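Local atomic coordinates of CYCLIN domain-containing protein (Chaetomium thermophilum, PDB entry 6Z3U), a protein that serves as the cyclin subunit of the CDK-activating kinase (CAK) complex and probably regulates its cyclin-dependent serine/threonine kinase. Residues A104-E109 against K158-E163; L87-F92 against N125-Y130; L183-P188 against D229-F234; R190-A195 against Q215-I220. All coordinates share one frame; numbering follows the deposited sequence.

Four contacts illustrate how an all-helical cyclin varies its chemistry with depth. Contact 1 lies at the surface, contact 4 is partly buried, and contacts 2 and 3 are in the interior. Contacts 1 and 2 share two helices: 83-103 ends in contact 1 and supplies its body to contact 2, while 108-124 begins in contact 1 and runs out into contact 2. Both are purely apolar across their segments. Contact 3 instead buries a histidine-tyrosine hydrogen bond, and its Pro-188 leads into helix 189-200 of contact 4, where a leucine-alanine contact is flanked by a pair of partly exposed arginines. Glu-109 of contact 1 packs on His-187 of contact 3 and forms a salt bridge with Arg-190 of contact 4.

Contact 1 of 4, residues A104-E109 against K158-E163; sequences ADMSDE and KTFGRE
Directly behind Phe-160, the ring that meets Ala-104 and Met-106, the backbone N of Gly-161 bonds to Lys-158 O at 2.9 Å. This bond belongs to a Schellman motif in which Gly-161, with positive phi, is the C-prime residue and Arg-162 N reaches back to Ala-157 O. It closes helix 153-159 and leaves Phe-160 at the turn, reaching across to the other segment with the far end of its ring. Met-106 comes from the opposite direction. Its CG stands anti to the carbonyl carbon (chi1 -69°) and the chain runs extended beyond it, a shape that carries the terminal methyl out to the ring. There CE lies at the edge, near the ring plane, 4.0 Å from Phe-160 CZ and 4.1 Å from Phe-160 CE2. The methyl of Ala-104 reaches the same corner obliquely, with CB 4.2 Å from Phe-160 CZ. Here a second Schellman motif enters: Asp-105, again with positive phi, is the C-prime residue that ends helix 83-103, and Ala-104 is the first residue to leave helical geometry. Two helix ends within the cyclin-like domain are thus brought together through one aromatic tip and two methyl groups. Helix 132-146 backs them, with Leu-140 touching both Met-106 and Phe-160, while Phe-156 stacks on the Phe-160 ring and also touches Met-106. Just beyond Met-106, Ser-107 takes the N-cap position of helix 108-124 and packs on Arg-250 of the kinase chain.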
# COMPACT_ATOMS: atom_id res chain seq x y z
N ALA A 104 -22.71 3.14 4.48
CA ALA A 104 -22.27 3.18 3.10
C ALA A 104 -21.75 1.84 2.61
O ALA A 104 -21.25 1.75 1.48
CB ALA A 104 -21.18 4.25 2.93
N ASP A 105 -21.87 0.79 3.42
CA ASP A 105 -21.47 -0.56 3.04
C ASP A 105 -20.03 -0.60 2.53
O ASP A 105 -19.72 -1.24 1.53
CB ASP A 105 -22.44 -1.12 1.98
CG ASP A 105 -22.39 -2.64 1.90
OD1 ASP A 105 -21.39 -3.24 2.35
OD2 ASP A 105 -23.37 -3.23 1.38
N MET A 106 -19.15 0.10 3.24
CA MET A 106 -17.74 0.07 2.89
C MET A 106 -17.07 -1.17 3.47
O MET A 106 -17.53 -1.75 4.46
CB MET A 106 -17.03 1.32 3.39
CG MET A 106 -17.42 2.59 2.67
SD MET A 106 -16.60 4.02 3.37
CE MET A 106 -17.12 5.32 2.25
N SER A 107 -15.98 -1.58 2.84
CA SER A 107 -15.25 -2.76 3.30
C SER A 107 -14.64 -2.52 4.67
O SER A 107 -14.38 -1.38 5.07
CB SER A 107 -14.16 -3.13 2.29
OG SER A 107 -13.35 -2.01 1.98
N ASP A 108 -14.43 -3.62 5.41
CA ASP A 108 -13.85 -3.51 6.74
C ASP A 108 -12.46 -2.88 6.69
O ASP A 108 -12.08 -2.12 7.58
CB ASP A 108 -13.79 -4.89 7.40
CG ASP A 108 -15.15 -5.40 7.83
OD1 ASP A 108 -16.12 -4.61 7.82
OD2 ASP A 108 -15.25 -6.60 8.18
N GLU A 109 -11.67 -3.22 5.67
CA GLU A 109 -10.33 -2.64 5.57
C GLU A 109 -10.38 -1.14 5.33
O GLU A 109 -9.51 -0.41 5.81
CB GLU A 109 -9.55 -3.34 4.45
CG GLU A 109 -9.29 -4.81 4.70
CD GLU A 109 -7.84 -5.20 4.48
OE1 GLU A 109 -7.16 -5.57 5.46
OE2 GLU A 109 -7.38 -5.11 3.32
N LYS A 158 -22.61 12.29 -2.62
CA LYS A 158 -24.00 11.82 -2.69
C LYS A 158 -24.32 10.90 -1.52
O LYS A 158 -25.31 11.10 -0.81
CB LYS A 158 -24.24 11.09 -4.01
CG LYS A 158 -25.55 11.42 -4.69
CD LYS A 158 -25.71 10.78 -6.08
CE LYS A 158 -25.52 9.25 -6.14
NZ LYS A 158 -24.21 8.70 -5.66
N THR A 159 -23.49 9.87 -1.32
CA THR A 159 -23.81 8.85 -0.33
C THR A 159 -23.93 9.43 1.07
O THR A 159 -24.65 8.87 1.91
CB THR A 159 -22.75 7.75 -0.37
OG1 THR A 159 -21.47 8.32 -0.07
CG2 THR A 159 -22.70 7.10 -1.74
N PHE A 160 -23.24 10.54 1.34
CA PHE A 160 -23.30 11.19 2.65
C PHE A 160 -24.14 12.46 2.62
O PHE A 160 -24.00 13.31 3.51
CB PHE A 160 -21.89 11.48 3.15
CG PHE A 160 -21.08 10.25 3.44
CD1 PHE A 160 -20.92 9.81 4.74
CD2 PHE A 160 -20.49 9.53 2.42
CE1 PHE A 160 -20.18 8.68 5.02
CE2 PHE A 160 -19.75 8.40 2.69
CZ PHE A 160 -19.60 7.97 3.99
N GLY A 161 -25.01 12.61 1.63
CA GLY A 161 -25.90 13.77 1.59
C GLY A 161 -25.18 15.09 1.67
O GLY A 161 -25.70 16.04 2.28
N ARG A 162 -24.00 15.19 1.08
CA ARG A 162 -23.22 16.42 1.07
C ARG A 162 -23.43 17.11 -0.27
O ARG A 162 -23.12 16.55 -1.32
CB ARG A 162 -21.74 16.13 1.31
CG ARG A 162 -20.86 17.37 1.37
CD ARG A 162 -21.30 18.32 2.48
NE ARG A 162 -21.28 17.68 3.79
CZ ARG A 162 -20.31 17.82 4.69
NH1 ARG A 162 -19.26 18.59 4.44
NH2 ARG A 162 -20.40 17.19 5.86
N GLU A 163 -23.94 18.35 -0.23
CA GLU A 163 -24.32 19.03 -1.46
C GLU A 163 -23.10 19.51 -2.24
O GLU A 163 -23.04 19.36 -3.46
CB GLU A 163 -25.26 20.19 -1.15
CG GLU A 163 -24.72 21.27 -0.19
CD GLU A 163 -24.83 20.89 1.28
OE1 GLU A 163 -25.46 19.86 1.59
OE2 GLU A 163 -24.30 21.64 2.12

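Contact 2 of 4, residues L87-F92 against N125-Y130; sequences LLLVTF and NSIMTY
The turn leading out of helix 108-124 carries Ile-127, whose side chain lies against Leu-89 and Val-90 of helix 83-103. Two branches of the isoleucine share the work. Along one of them, CG1 and the terminal CD1 both lie 3.8 Å from Val-90 CG2, so a single valine methyl rests alongside the whole ethyl arm. The other branch, CG2, makes a looser approach to Leu-89 CD1 at 4.3 Å. With CG1 anti to the carbonyl carbon (chi1 -73°), the ethyl arm is set toward the valine while CG2 is left on the leucine side. The backbone that presents Ile-127 is shaped by an ST turn: Ser-126 OG accepts from Met-128 N at 2.9 Å, with an N-H...O angle of 149°. A further bond, Thr-129 N to Ser-126 O at 3.1 Å, spans the same short run, whose residues 127-129 have helical backbone angles. In this part of the cyclin fold, helix 83-103 is packed against the connection between helices 108-124 and 132-146, and Tyr-122 of helix 108-124 touches both Val-90 and Ile-127. From helix 343-358, Leu-357 packs on Ile-127 and Met-128, adding the C-terminal part of the chain to the same buried cluster. Nearby, Asn-125, Thr-129 and Tyr-130 pack on Asp-79 of the kinase chain, which places the connection beside the interface with the subunit's partner.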
# COMPACT_ATOMS: atom_id res chain seq x y z
N LEU A 87 -9.57 14.37 23.55
CA LEU A 87 -9.56 12.95 23.22
C LEU A 87 -10.97 12.36 23.24
O LEU A 87 -11.24 11.38 22.53
CB LEU A 87 -8.66 12.19 24.20
CG LEU A 87 -8.45 10.69 23.98
CD1 LEU A 87 -7.98 10.41 22.57
CD2 LEU A 87 -7.45 10.16 24.99
N LEU A 88 -11.86 12.92 24.05
CA LEU A 88 -13.23 12.41 24.12
C LEU A 88 -13.97 12.64 22.81
O LEU A 88 -14.71 11.77 22.34
CB LEU A 88 -13.97 13.05 25.29
CG LEU A 88 -15.07 12.22 25.96
CD1 LEU A 88 -15.56 12.91 27.23
CD2 LEU A 88 -16.24 12.00 25.01
N LEU A 89 -13.80 13.82 22.21
CA LEU A 89 -14.47 14.09 20.94
C LEU A 89 -13.90 13.23 19.82
O LEU A 89 -14.64 12.81 18.92
CB LEU A 89 -14.36 15.57 20.59
CG LEU A 89 -15.18 16.55 21.43
CD1 LEU A 89 -15.04 17.97 20.89
CD2 LEU A 89 -16.64 16.15 21.47
N VAL A 90 -12.59 12.97 19.85
CA VAL A 90 -12.00 12.08 18.85
C VAL A 90 -12.64 10.70 18.93
O VAL A 90 -12.95 10.09 17.91
CB VAL A 90 -10.48 12.02 19.03
CG1 VAL A 90 -9.88 10.94 18.13
CG2 VAL A 90 -9.85 13.36 18.73
N THR A 91 -12.84 10.20 20.15
CA THR A 91 -13.46 8.89 20.31
C THR A 91 -14.91 8.91 19.83
O THR A 91 -15.37 7.97 19.19
CB THR A 91 -13.38 8.45 21.77
OG1 THR A 91 -12.03 8.56 22.23
CG2 THR A 91 -13.85 7.01 21.93
N PHE A 92 -15.63 9.99 20.14
CA PHE A 92 -17.03 10.09 19.71
C PHE A 92 -17.13 10.11 18.19
O PHE A 92 -17.96 9.42 17.60
CB PHE A 92 -17.67 11.34 20.32
CG PHE A 92 -19.00 11.69 19.73
CD1 PHE A 92 -20.15 11.00 20.11
CD2 PHE A 92 -19.12 12.72 18.81
CE1 PHE A 92 -21.38 11.32 19.57
CE2 PHE A 92 -20.35 13.04 18.27
CZ PHE A 92 -21.48 12.34 18.65
N ASN A 125 -2.37 16.89 15.32
CA ASN A 125 -3.15 18.11 15.24
C ASN A 125 -4.20 18.09 16.34
O ASN A 125 -4.65 17.03 16.77
CB ASN A 125 -3.82 18.26 13.87
CG ASN A 125 -2.82 18.35 12.74
OD1 ASN A 125 -1.84 19.09 12.82
ND2 ASN A 125 -3.05 17.57 11.69
N SER A 126 -4.58 19.28 16.79
CA SER A 126 -5.57 19.42 17.84
C SER A 126 -6.96 19.60 17.24
O SER A 126 -7.11 20.12 16.14
CB SER A 126 -5.24 20.60 18.75
OG SER A 126 -6.43 21.18 19.26
N ILE A 127 -7.97 19.17 18.00
CA ILE A 127 -9.36 19.34 17.57
C ILE A 127 -9.75 20.81 17.50
O ILE A 127 -10.68 21.17 16.77
CB ILE A 127 -10.29 18.57 18.53
CG1 ILE A 127 -10.18 17.07 18.29
CG2 ILE A 127 -11.73 19.02 18.36
CD1 ILE A 127 -10.94 16.58 17.08
N MET A 128 -9.06 21.68 18.25
CA MET A 128 -9.34 23.11 18.21
C MET A 128 -8.76 23.79 16.98
O MET A 128 -9.02 24.99 16.79
CB MET A 128 -8.78 23.77 19.47
CG MET A 128 -9.40 23.27 20.76
SD MET A 128 -8.74 24.09 22.21
CE MET A 128 -7.31 23.07 22.57
N THR A 129 -7.99 23.08 16.16
CA THR A 129 -7.38 23.65 14.96
C THR A 129 -8.16 23.34 13.69
O THR A 129 -8.41 24.24 12.89
CB THR A 129 -5.94 23.14 14.82
OG1 THR A 129 -5.28 23.19 16.09
CG2 THR A 129 -5.17 23.99 13.82
N TYR A 130 -8.56 22.08 13.49
CA TYR A 130 -9.29 21.67 12.30
C TYR A 130 -10.58 20.96 12.69
O TYR A 130 -10.61 20.23 13.69
CB TYR A 130 -8.43 20.75 11.42
CG TYR A 130 -7.13 21.39 10.97
CD1 TYR A 130 -7.12 22.44 10.06
CD2 TYR A 130 -5.91 20.94 11.46
CE1 TYR A 130 -5.93 23.02 9.65
CE2 TYR A 130 -4.71 21.51 11.05
CZ TYR A 130 -4.73 22.55 10.14
OH TYR A 130 -3.55 23.13 9.74

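Contact 3 of 4, residues L183-P188 against D229-F234; sequences LDVKHP and DAYFHF
Tyr-231 meets His-187 through a hydrogen bond of 3.1 Å between its OH and ND1 of the imidazole, nearly straight at 162°. The hydroxyl lies at the imidazole edge, near its plane, and ND1 in turn lies in the plane of the phenol ring. The two rings meet rim to rim, their planes 54° apart, and neither stacks on the other. Around this bond, Pro-188 comes toward Tyr-231 from the opposite direction and sets CD 3.3 Å from Tyr-231 OH. Lys-186 contributes its carbonyl, with O 3.6 Å from Tyr-231 CE2, whereas its side chain leads away. Val-185 CG1 completes the shell at the phenol edge, 4.4 Å from Tyr-231 CE2. Tyrosine CG is anti to the carbonyl carbon (chi1 -82°), which sends the ring from the weakly bonded helix 230-233 toward the connection that precedes helix 189-200. A phenylalanine here would probably leave His-187 ND1 without its hydroxyl mate and take away the atom that Pro-188 CD approaches most closely, leaving the imidazole held through NE2 alone of its two ring nitrogens. Further out, helix 108-124 fixes the other side of the imidazole: Thr-113 OG1 hydrogen-bonds to His-187 NE2, and Thr-116 touches both Val-185 and Tyr-231. The entry to the C-terminal cyclin domain is thereby seated on a helix of the preceding one. With a hydroxyl bonded at each of its two nitrogens, the buried imidazole is likely to be held against rotation.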
# COMPACT_ATOMS: atom_id res chain seq x y z
N LEU A 183 0.66 5.82 4.32
CA LEU A 183 -0.60 5.31 3.80
C LEU A 183 -0.77 3.81 3.99
O LEU A 183 -1.88 3.30 3.79
CB LEU A 183 -0.72 5.64 2.30
CG LEU A 183 -1.26 7.03 1.96
CD1 LEU A 183 -0.60 8.10 2.80
CD2 LEU A 183 -1.06 7.31 0.48
N ASP A 184 0.28 3.09 4.38
CA ASP A 184 0.22 1.64 4.56
C ASP A 184 -0.14 1.34 6.01
O ASP A 184 0.71 1.42 6.91
CB ASP A 184 1.54 0.98 4.16
CG ASP A 184 2.73 1.51 4.96
OD1 ASP A 184 2.82 2.73 5.17
OD2 ASP A 184 3.58 0.68 5.36
N VAL A 185 -1.41 1.01 6.25
CA VAL A 185 -1.91 0.67 7.58
C VAL A 185 -2.19 -0.82 7.62
O VAL A 185 -2.76 -1.38 6.68
CB VAL A 185 -3.17 1.47 7.93
CG1 VAL A 185 -3.51 1.30 9.41
CG2 VAL A 185 -3.00 2.94 7.58
N LYS A 186 -1.82 -1.45 8.73
CA LYS A 186 -1.88 -2.90 8.87
C LYS A 186 -3.02 -3.25 9.81
O LYS A 186 -3.07 -2.75 10.94
CB LYS A 186 -0.55 -3.45 9.38
CG LYS A 186 0.63 -3.12 8.48
CD LYS A 186 1.95 -3.55 9.09
CE LYS A 186 3.08 -3.43 8.08
NZ LYS A 186 2.82 -4.22 6.84
N HIS A 187 -3.92 -4.10 9.35
CA HIS A 187 -5.10 -4.47 10.11
C HIS A 187 -5.07 -5.94 10.50
O HIS A 187 -4.39 -6.75 9.85
CB HIS A 187 -6.37 -4.19 9.30
CG HIS A 187 -6.49 -2.76 8.85
ND1 HIS A 187 -6.54 -1.71 9.74
CD2 HIS A 187 -6.57 -2.22 7.62
CE1 HIS A 187 -6.64 -0.58 9.07
NE2 HIS A 187 -6.66 -0.86 7.78
N PRO A 188 -5.79 -6.33 11.55
CA PRO A 188 -5.77 -7.73 12.00
C PRO A 188 -6.90 -8.60 11.46
O PRO A 188 -7.01 -9.75 11.90
CB PRO A 188 -5.91 -7.58 13.52
CG PRO A 188 -6.40 -6.14 13.77
CD PRO A 188 -6.64 -5.51 12.43
N ASP A 229 -6.79 2.94 21.76
CA ASP A 229 -5.42 3.13 21.29
C ASP A 229 -4.69 1.81 21.02
O ASP A 229 -3.47 1.75 21.17
CB ASP A 229 -4.63 3.97 22.30
CG ASP A 229 -5.20 5.37 22.46
OD1 ASP A 229 -5.92 5.83 21.55
OD2 ASP A 229 -4.91 6.01 23.49
N ALA A 230 -5.42 0.77 20.62
CA ALA A 230 -4.79 -0.54 20.45
C ALA A 230 -3.69 -0.50 19.39
O ALA A 230 -2.60 -1.05 19.59
CB ALA A 230 -5.85 -1.58 20.08
N TYR A 231 -3.95 0.15 18.25
CA TYR A 231 -2.99 0.14 17.16
C TYR A 231 -1.66 0.77 17.56
O TYR A 231 -0.60 0.36 17.06
CB TYR A 231 -3.56 0.88 15.94
CG TYR A 231 -4.49 0.05 15.09
CD1 TYR A 231 -5.46 -0.76 15.66
CD2 TYR A 231 -4.40 0.10 13.70
CE1 TYR A 231 -6.31 -1.51 14.88
CE2 TYR A 231 -5.26 -0.65 12.91
CZ TYR A 231 -6.21 -1.45 13.50
OH TYR A 231 -7.06 -2.20 12.72
N PHE A 232 -1.68 1.74 18.47
CA PHE A 232 -0.47 2.47 18.81
C PHE A 232 0.47 1.68 19.72
O PHE A 232 1.67 1.97 19.73
CB PHE A 232 -0.81 3.80 19.51
CG PHE A 232 -1.66 4.72 18.68
CD1 PHE A 232 -1.21 5.18 17.45
CD2 PHE A 232 -2.90 5.14 19.13
CE1 PHE A 232 -1.99 6.04 16.69
CE2 PHE A 232 -3.68 5.99 18.38
CZ PHE A 232 -3.22 6.44 17.16
N HIS A 233 -0.04 0.70 20.45
CA HIS A 233 0.76 -0.03 21.43
C HIS A 233 0.91 -1.51 21.12
O HIS A 233 1.70 -2.18 21.80
CB HIS A 233 0.15 0.13 22.83
CG HIS A 233 -0.24 1.53 23.16
ND1 HIS A 233 0.67 2.57 23.16
CD2 HIS A 233 -1.43 2.07 23.51
CE1 HIS A 233 0.05 3.69 23.49
NE2 HIS A 233 -1.22 3.41 23.71
N PHE A 234 0.19 -2.04 20.14
CA PHE A 234 0.20 -3.47 19.87
C PHE A 234 0.22 -3.72 18.37
O PHE A 234 -0.22 -2.88 17.57
CB PHE A 234 -1.01 -4.16 20.51
CG PHE A 234 -1.14 -3.91 21.98
CD1 PHE A 234 -0.34 -4.60 22.88
CD2 PHE A 234 -2.05 -2.99 22.46
CE1 PHE A 234 -0.46 -4.37 24.24
CE2 PHE A 234 -2.16 -2.76 23.82
CZ PHE A 234 -1.37 -3.45 24.71

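Contact 4 of 4, residues R190-A195 against Q215-I220; sequences RALRGA and QRAREI
Ala-217 and Arg-218 meet Leu-192 and Arg-193 where helix 207-221 runs nearly antiparallel to helix 189-200, a helix pair of the C-terminal cyclin domain whose axes, over these short segments, are inclined at 162° and approach to 10.5 Å. Ahead of the contact proper, Arg-216 is turned from the partner helix and forms a salt bridge with Glu-335. Ala-217 then offers its methyl to the leucine fork, CB lying 3.9 Å from Leu-192 CD1. The other prong reaches the backbone, with Leu-192 CD2 3.7 Å from Arg-218 N, and also touches the CB of that arginine. Leucine CG is anti to the backbone N (chi1 173°), a setting that aims the fork between these two residues, while Met-240 of helix 236-247 packs beside it. Arg-218 continues past the leucine with a bend at chi3 and brings NH1 to 3.5 Å from Arg-193 NH2. These are two donors, and the guanidinium planes stand 75° apart; both arginines have a long, weak ion pair with Glu-214 OE1, which probably eases their proximity. Arg-193 also packs on Tyr-46 of the RING-type subunit. Next comes Glu-219, whose two oxygens are shared out in salt bridges, OE1 to Arg-337 and OE2 to Arg-222. Last, the Ile-220 side chain packs on Ala-243 of helix 236-247, the same helix whose Met-240 touches Leu-192.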
# COMPACT_ATOMS: atom_id res chain seq x y z
N ARG A 190 -7.41 -9.95 8.33
CA ARG A 190 -6.86 -11.09 7.61
C ARG A 190 -6.01 -11.97 8.53
O ARG A 190 -5.96 -13.19 8.34
CB ARG A 190 -6.03 -10.61 6.42
CG ARG A 190 -5.76 -11.69 5.39
CD ARG A 190 -4.99 -11.13 4.21
NE ARG A 190 -5.77 -10.16 3.45
CZ ARG A 190 -5.71 -8.84 3.63
NH1 ARG A 190 -4.91 -8.31 4.55
NH2 ARG A 190 -6.47 -8.04 2.89
N ALA A 191 -5.35 -11.36 9.51
CA ALA A 191 -4.62 -12.15 10.51
C ALA A 191 -5.55 -13.10 11.25
O ALA A 191 -5.14 -14.21 11.61
CB ALA A 191 -3.91 -11.22 11.49
N LEU A 192 -6.79 -12.68 11.50
CA LEU A 192 -7.73 -13.54 12.21
C LEU A 192 -8.04 -14.80 11.40
O LEU A 192 -7.97 -15.92 11.92
CB LEU A 192 -9.02 -12.77 12.52
CG LEU A 192 -10.18 -13.56 13.11
CD1 LEU A 192 -9.82 -14.18 14.45
CD2 LEU A 192 -11.41 -12.67 13.24
N ARG A 193 -8.38 -14.63 10.12
CA ARG A 193 -8.69 -15.78 9.29
C ARG A 193 -7.48 -16.69 9.13
O ARG A 193 -7.63 -17.90 8.95
CB ARG A 193 -9.21 -15.32 7.93
CG ARG A 193 -9.86 -16.41 7.10
CD ARG A 193 -10.85 -15.83 6.11
NE ARG A 193 -12.17 -15.64 6.71
CZ ARG A 193 -13.18 -15.00 6.12
NH1 ARG A 193 -13.02 -14.48 4.90
NH2 ARG A 193 -14.34 -14.87 6.74
N GLY A 194 -6.27 -16.12 9.20
CA GLY A 194 -5.08 -16.94 9.18
C GLY A 194 -4.91 -17.75 10.45
O GLY A 194 -4.49 -18.91 10.41
N ALA A 195 -5.24 -17.16 11.60
CA ALA A 195 -5.12 -17.87 12.86
C ALA A 195 -6.13 -19.00 12.97
O ALA A 195 -5.85 -20.01 13.63
CB ALA A 195 -5.30 -16.89 14.03
N GLN A 215 -16.44 -15.62 14.50
CA GLN A 215 -17.52 -14.66 14.31
C GLN A 215 -17.42 -13.53 15.33
O GLN A 215 -17.48 -12.35 14.98
CB GLN A 215 -18.87 -15.36 14.42
CG GLN A 215 -19.18 -16.32 13.28
CD GLN A 215 -20.56 -16.92 13.38
OE1 GLN A 215 -20.75 -17.97 14.00
NE2 GLN A 215 -21.54 -16.26 12.78
N ARG A 216 -17.26 -13.88 16.61
CA ARG A 216 -17.21 -12.86 17.64
C ARG A 216 -15.94 -12.04 17.53
O ARG A 216 -15.98 -10.80 17.56
CB ARG A 216 -17.33 -13.49 19.03
CG ARG A 216 -17.30 -12.47 20.17
CD ARG A 216 -18.39 -11.42 19.99
NE ARG A 216 -18.42 -10.44 21.07
CZ ARG A 216 -19.15 -9.33 21.04
NH1 ARG A 216 -19.13 -8.49 22.07
NH2 ARG A 216 -19.90 -9.05 19.98
N ALA A 217 -14.79 -12.71 17.42
CA ALA A 217 -13.52 -12.00 17.32
C ALA A 217 -13.53 -10.99 16.19
O ALA A 217 -12.89 -9.94 16.29
CB ALA A 217 -12.37 -12.99 17.13
N ARG A 218 -14.25 -11.28 15.10
CA ARG A 218 -14.32 -10.33 14.00
C ARG A 218 -15.09 -9.08 14.39
O ARG A 218 -14.66 -7.96 14.08
CB ARG A 218 -14.95 -11.00 12.78
CG ARG A 218 -14.82 -10.17 11.51
CD ARG A 218 -15.09 -10.99 10.26
NE ARG A 218 -16.41 -11.62 10.30
CZ ARG A 218 -16.65 -12.91 10.08
NH1 ARG A 218 -15.66 -13.75 9.77
NH2 ARG A 218 -17.89 -13.37 10.15
N GLU A 219 -16.23 -9.24 15.07
CA GLU A 219 -16.98 -8.08 15.54
C GLU A 219 -16.17 -7.25 16.53
O GLU A 219 -16.25 -6.02 16.54
CB GLU A 219 -18.30 -8.52 16.17
CG GLU A 219 -19.41 -8.83 15.17
CD GLU A 219 -19.74 -7.67 14.25
OE1 GLU A 219 -19.33 -6.52 14.56
OE2 GLU A 219 -20.39 -7.89 13.21
N ILE A 220 -15.39 -7.92 17.39
CA ILE A 220 -14.52 -7.20 18.31
C ILE A 220 -13.49 -6.38 17.54
O ILE A 220 -13.29 -5.19 17.80
CB ILE A 220 -13.84 -8.18 19.29
CG1 ILE A 220 -14.90 -8.91 20.12
CG2 ILE A 220 -12.85 -7.44 20.18
CD1 ILE A 220 -14.35 -9.91 21.11